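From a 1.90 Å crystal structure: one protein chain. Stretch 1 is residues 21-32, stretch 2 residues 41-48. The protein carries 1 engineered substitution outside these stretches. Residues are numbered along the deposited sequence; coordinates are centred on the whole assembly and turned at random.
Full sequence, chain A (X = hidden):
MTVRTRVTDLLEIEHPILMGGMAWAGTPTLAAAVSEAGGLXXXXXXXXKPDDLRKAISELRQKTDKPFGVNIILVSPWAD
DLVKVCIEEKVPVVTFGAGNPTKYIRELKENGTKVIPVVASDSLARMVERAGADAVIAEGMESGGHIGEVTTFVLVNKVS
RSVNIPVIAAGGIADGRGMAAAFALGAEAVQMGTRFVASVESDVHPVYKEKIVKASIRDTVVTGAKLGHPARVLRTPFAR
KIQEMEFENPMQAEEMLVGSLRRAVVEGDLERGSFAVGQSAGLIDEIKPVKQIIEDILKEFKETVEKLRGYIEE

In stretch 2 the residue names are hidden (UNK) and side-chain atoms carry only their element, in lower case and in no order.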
ATOM      1  N   GLY A  21      18.119  -5.975   6.366  1.00 22.71           N
ATOM      2  CA  GLY A  21      19.331  -5.388   6.930  1.00 23.88           C
ATOM      3  C   GLY A  21      19.069  -4.394   8.045  1.00 29.36           C
ATOM      4  O   GLY A  21      19.725  -3.344   8.112  1.00 26.87           O
ATOM      5  N   MET A  22      18.114  -4.693   8.915  1.00 28.51           N
ATOM      6  CA  MET A  22      17.888  -3.901  10.110  1.00 25.97           C
ATOM      7  C   MET A  22      19.036  -4.105  11.102  1.00 24.06           C
ATOM      8  O   MET A  22      19.758  -5.106  11.060  1.00 23.03           O
ATOM      9  CB  MET A  22      16.549  -4.302  10.732  1.00 26.25           C
ATOM     10  CG  MET A  22      16.051  -3.439  11.869  1.00 33.76           C
ATOM     11  SD  MET A  22      14.387  -3.972  12.338  1.00 39.66           S
ATOM     12  CE  MET A  22      14.638  -5.686  12.818  1.00 33.63           C
ATOM     13  N   ALA A  23      19.216  -3.132  11.997  1.00 23.69           N
ATOM     14  CA  ALA A  23      20.185  -3.303  13.070  1.00 25.02           C
ATOM     15  C   ALA A  23      19.804  -4.504  13.928  1.00 26.15           C
ATOM     16  O   ALA A  23      18.621  -4.764  14.171  1.00 23.91           O
ATOM     17  CB  ALA A  23      20.270  -2.044  13.929  1.00 25.62           C
ATOM     18  N   TRP A  24      20.821  -5.258  14.352  1.00 24.27           N
ATOM     19  CA  TRP A  24      20.675  -6.437  15.207  1.00 24.31           C
ATOM     20  C   TRP A  24      20.113  -7.633  14.448  1.00 22.78           C
ATOM     21  O   TRP A  24      20.647  -8.735  14.579  1.00 20.43           O
ATOM     22  CB  TRP A  24      19.822  -6.127  16.441  1.00 24.18           C
ATOM     23  CG  TRP A  24      20.414  -5.047  17.276  1.00 27.67           C
ATOM     24  CD1 TRP A  24      19.942  -3.776  17.432  1.00 28.60           C
ATOM     25  CD2 TRP A  24      21.624  -5.123  18.041  1.00 31.02           C
ATOM     26  NE1 TRP A  24      20.771  -3.065  18.265  1.00 30.15           N
ATOM     27  CE2 TRP A  24      21.810  -3.869  18.653  1.00 31.10           C
ATOM     28  CE3 TRP A  24      22.554  -6.139  18.287  1.00 30.69           C
ATOM     29  CZ2 TRP A  24      22.896  -3.598  19.490  1.00 29.59           C
ATOM     30  CZ3 TRP A  24      23.632  -5.869  19.117  1.00 36.85           C
ATOM     31  CH2 TRP A  24      23.792  -4.608  19.709  1.00 31.26           C
ATOM     32  N   ALA A  25      19.064  -7.442  13.635  1.00 22.72           N
ATOM     33  CA  ALA A  25      18.500  -8.569  12.890  1.00 19.75           C
ATOM     34  C   ALA A  25      19.262  -8.853  11.603  1.00 19.72           C
ATOM     35  O   ALA A  25      19.262  -9.997  11.128  1.00 18.20           O
ATOM     36  CB  ALA A  25      17.025  -8.304  12.555  1.00 18.86           C
ATOM     37  N   GLY A  26      19.879  -7.828  11.009  1.00 21.64           N
ATOM     38  CA  GLY A  26      20.682  -8.007   9.811  1.00 21.84           C
ATOM     39  C   GLY A  26      22.069  -8.545  10.113  1.00 17.95           C
ATOM     40  O   GLY A  26      23.068  -7.856   9.888  1.00 17.81           O
ATOM     41  N   THR A  27      22.138  -9.774  10.620  1.00 17.44           N
ATOM     42  CA  THR A  27      23.396 -10.408  10.985  1.00 16.66           C
ATOM     43  C   THR A  27      24.081 -11.005   9.762  1.00 16.88           C
ATOM     44  O   THR A  27      23.427 -11.333   8.771  1.00 17.00           O
ATOM     45  CB  THR A  27      23.154 -11.527  12.005  1.00 17.70           C
ATOM     46  OG1 THR A  27      22.310 -12.527  11.420  1.00 18.02           O
ATOM     47  CG2 THR A  27      22.512 -10.995  13.280  1.00 19.31           C
ATOM     48  N   PRO A  28      25.407 -11.193   9.820  1.00 17.72           N
ATOM     49  CA  PRO A  28      26.083 -11.924   8.734  1.00 16.57           C
ATOM     50  C   PRO A  28      25.517 -13.310   8.499  1.00 16.27           C
ATOM     51  O   PRO A  28      25.528 -13.790   7.361  1.00 17.07           O
ATOM     52  CB  PRO A  28      27.544 -11.994   9.205  1.00 22.79           C
ATOM     53  CG  PRO A  28      27.688 -10.867  10.158  1.00 24.64           C
ATOM     54  CD  PRO A  28      26.351 -10.646  10.807  1.00 20.26           C
ATOM     55  N   THR A  29      25.012 -13.974   9.541  1.00 17.54           N
ATOM     56  CA  THR A  29      24.473 -15.314   9.351  1.00 16.18           C
ATOM     57  C   THR A  29      23.222 -15.296   8.479  1.00 14.74           C
ATOM     58  O   THR A  29      23.065 -16.145   7.592  1.00 15.39           O
ATOM     59  CB  THR A  29      24.157 -15.971  10.698  1.00 24.26           C
ATOM     60  OG1 THR A  29      25.361 -16.111  11.466  1.00 31.61           O
ATOM     61  CG2 THR A  29      23.659 -17.346  10.449  1.00 26.54           C
ATOM     62  N   LEU A  30      22.310 -14.355   8.728  1.00 15.11           N
ATOM     63  CA  LEU A  30      21.118 -14.262   7.881  1.00 15.71           C
ATOM     64  C   LEU A  30      21.475 -13.719   6.504  1.00 16.25           C
ATOM     65  O   LEU A  30      20.980 -14.216   5.485  1.00 13.84           O
ATOM     66  CB  LEU A  30      20.058 -13.380   8.546  1.00 16.25           C
ATOM     67  CG  LEU A  30      18.749 -13.117   7.786  1.00 14.19           C
ATOM     68  CD1 LEU A  30      18.121 -14.408   7.214  1.00 12.33           C
ATOM     69  CD2 LEU A  30      17.763 -12.437   8.711  1.00 14.48           C
ATOM     70  N   ALA A  31      22.348 -12.709   6.455  1.00 16.27           N
ATOM     71  CA  ALA A  31      22.748 -12.135   5.172  1.00 16.21           C
ATOM     72  C   ALA A  31      23.455 -13.164   4.298  1.00 13.55           C
ATOM     73  O   ALA A  31      23.197 -13.253   3.093  1.00 15.19           O
ATOM     74  CB  ALA A  31      23.638 -10.916   5.411  1.00 13.78           C
ATOM     75  N   ALA A  32      24.346 -13.961   4.885  1.00 13.91           N
ATOM     76  CA  ALA A  32      25.042 -14.969   4.091  1.00 14.23           C
ATOM     77  C   ALA A  32      24.064 -15.982   3.516  1.00 13.62           C
ATOM     78  O   ALA A  32      24.231 -16.449   2.383  1.00 15.05           O
ATOM     79  CB  ALA A  32      26.113 -15.655   4.941  1.00 12.32           C
ATOM     80  N   UNK A  41      21.662 -10.628   0.484  1.00 12.91           N
ATOM     81  CA  UNK A  41      21.763 -10.479   1.918  1.00 10.83           C
ATOM     82  C   UNK A  41      22.349  -9.126   2.264  1.00 12.91           C
ATOM     83  O   UNK A  41      23.127  -8.545   1.509  1.00 13.62           O
ATOM     84  N   UNK A  42      21.951  -8.596   3.412  1.00 12.77           N
ATOM     85  CA  UNK A  42      22.363  -7.248   3.781  1.00 13.29           C
ATOM     86  C   UNK A  42      22.716  -7.244   5.255  1.00 14.49           C
ATOM     87  O   UNK A  42      21.910  -7.660   6.092  1.00 14.54           O
ATOM     88  c   UNK A  42      21.664  -4.871   4.128  1.00 16.62           C
ATOM     89  c   UNK A  42      19.931  -5.130   1.556  1.00 15.87           C
ATOM     90  c   UNK A  42      21.124  -6.027   1.971  1.00 14.11           C
ATOM     91  c   UNK A  42      21.281  -6.194   3.482  1.00 14.18           C
ATOM     92  N   UNK A  43      23.937  -6.818   5.566  1.00 17.69           N
ATOM     93  CA  UNK A  43      24.388  -6.666   6.944  1.00 16.37           C
ATOM     94  C   UNK A  43      23.873  -5.329   7.465  1.00 16.89           C
ATOM     95  O   UNK A  43      24.137  -4.280   6.871  1.00 16.45           O
ATOM     96  c   UNK A  43      26.428  -8.115   6.633  1.00 16.33           C
ATOM     97  c   UNK A  43      26.393  -6.339   8.425  1.00 15.51           C
ATOM     98  c   UNK A  43      27.954  -8.172   6.428  1.00 19.06           C
ATOM     99  c   UNK A  43      25.923  -6.728   7.027  1.00 17.64           C
ATOM    100  N   UNK A  44      23.135  -5.363   8.569  1.00 20.47           N
ATOM    101  CA  UNK A  44      22.664  -4.134   9.181  1.00 19.65           C
ATOM    102  C   UNK A  44      23.686  -3.563  10.142  1.00 21.67           C
ATOM    103  O   UNK A  44      23.956  -4.162  11.190  1.00 21.04           O
ATOM    104  N   UNK A  45      24.276  -2.420   9.803  1.00 19.69           N
ATOM    105  CA  UNK A  45      25.345  -1.851  10.611  1.00 19.53           C
ATOM    106  C   UNK A  45      24.841  -0.798  11.589  1.00 21.63           C
ATOM    107  O   UNK A  45      25.656  -0.133  12.235  1.00 24.72           O
ATOM    108  c   UNK A  45      26.439  -1.252   9.711  1.00 17.51           C
ATOM    109  o   UNK A  45      26.052  -0.008   9.145  1.00 19.72           O
ATOM    110  N   UNK A  46      23.520  -0.640  11.713  1.00 20.92           N
ATOM    111  CA  UNK A  46      22.970   0.489  12.444  1.00 22.60           C
ATOM    112  C   UNK A  46      23.510   0.631  13.853  1.00 28.86           C
ATOM    113  O   UNK A  46      23.683   1.753  14.343  1.00 26.69           O
ATOM    114  N   UNK A  47      23.793  -0.495  14.515  1.00 25.04           N
ATOM    115  CA  UNK A  47      24.312  -0.513  15.878  1.00 26.18           C
ATOM    116  C   UNK A  47      25.784  -0.900  15.934  1.00 28.35           C
ATOM    117  O   UNK A  47      26.277  -1.303  16.991  1.00 30.78           O
ATOM    118  c   UNK A  47      23.494  -1.470  16.745  1.00 27.94           C
ATOM    119  N   UNK A  48      26.500  -0.791  14.822  1.00 27.51           N
ATOM    120  CA  UNK A  48      27.862  -1.289  14.745  1.00 26.62           C
ATOM    121  C   UNK A  48      28.875  -0.155  14.818  1.00 29.17           C
ATOM    122  O   UNK A  48      28.615   0.971  14.382  1.00 30.59           O
ATOM    123  c   UNK A  48      26.975  -5.850  12.028  1.00 20.46           C
ATOM    124  c   UNK A  48      28.077  -2.088  13.456  1.00 28.28           C
ATOM    125  s   UNK A  48      27.907  -4.326  11.923  1.00 25.10           S
ATOM    126  c   UNK A  48      27.440  -3.473  13.442  1.00 21.96           C
TER
HETATM  127  O   HOH W   1      21.130  -1.268   9.917  1.00 20.03           O
HETATM  128  O   HOH W   2      23.746  -3.466  13.754  1.00 27.70           O

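Position 41 has backbone atoms and nothing beyond CA. Its CA lies 3.3 Å from Ala31 O, in a CA-H...O contact that is nearly straight at the hydrogen (166°). A CB built here would fall 1.8 Å from Ala31 O, a clash. The residue is Gly41.

Position 42 carries four carbons. The side chain forks at the first, and one arm is two carbons long. It packs against Gly21. That is the beta-branched pattern of isoleucine, so the residue is Ile42. Ile42 CG2 lies 3.7 Å from Gly21 CA. Ile42 N sits 3.5 Å from Ala31 CB, and Ile42 O is 3.5 Å from Gly21 CA, another CA-H...O contact. Glycine at 21 leaves room: an ideal CB on Gly21 would come within 2.3 Å of Ile42 CG2. Gly21 also has a positive phi, which by itself favours glycine.

Position 43 again has four carbons, forked at the first, with one arm of two carbons. The side chain packs against Ala31. This is a second isoleucine, Ile43. The side-chain atom nearest Ala31 CB is Ile43 CG1, at 4.1 Å. The same CG1 is 4.4 Å from Pro28 CA, so the side chain reaches the start of the helix. Ile43 CA also makes a CA-H...O contact with Gly26 O at 3.4 Å.

Position 44 has no side-chain atoms. Its CA is 3.2 Å from Gly21 O and 3.6 Å from Met22 O. An ideal CB would lie 2.1 Å from Met22 O and 2.6 Å from Gly21 O, both clashes. The residue is Gly44. Its N donates to Gly26 O at 2.8 Å, the only direct hydrogen bond between the stretches.

Position 45 has one carbon followed by one oxygen. The CA-to-CB bond points away, and nothing touches stretch 1. The residue is Ser45; its OG is hydrogen-bonded elsewhere in the structure.

Position 46 has no side-chain atoms. Its CA is 4.0 Å from Ala23 CB, and an ideal CB would be a tight 3.0 Å from that atom. The residue is Gly46.

Position 47 has one carbon, pointing toward stretch 1. Its CB lies 3.5 Å from Trp24 CE2 and 4.3 Å from Ala23 CB. The residue is Ala47.

Position 48 has an unbranched chain of two carbons, a sulfur and a last carbon. It makes no close contact with stretch 1. The residue is Met48. Met48 CE, its nearest side-chain atom, is 4.9 Å from Gly26 O. Met48 N bonds to Ser45 O at 2.8 Å, within a type I turn.

The contact is mostly backbone packing. Helix 28-32 and strand 41-44 run nearly antiparallel, and glycines let the main chains come close. Ala31 and Ile43 add an apolar contact; Ala23 and Trp24 meet Ala47 at the turn. Two waters help join the stretches. Water 1 donates to Gly21 O and accepts from Gly46 N. Water 2 donates to Gly44 O, accepts from Ala47 N and takes a weak bond from Trp24 N.

Stretch 2 41-48: GIIGSGAM
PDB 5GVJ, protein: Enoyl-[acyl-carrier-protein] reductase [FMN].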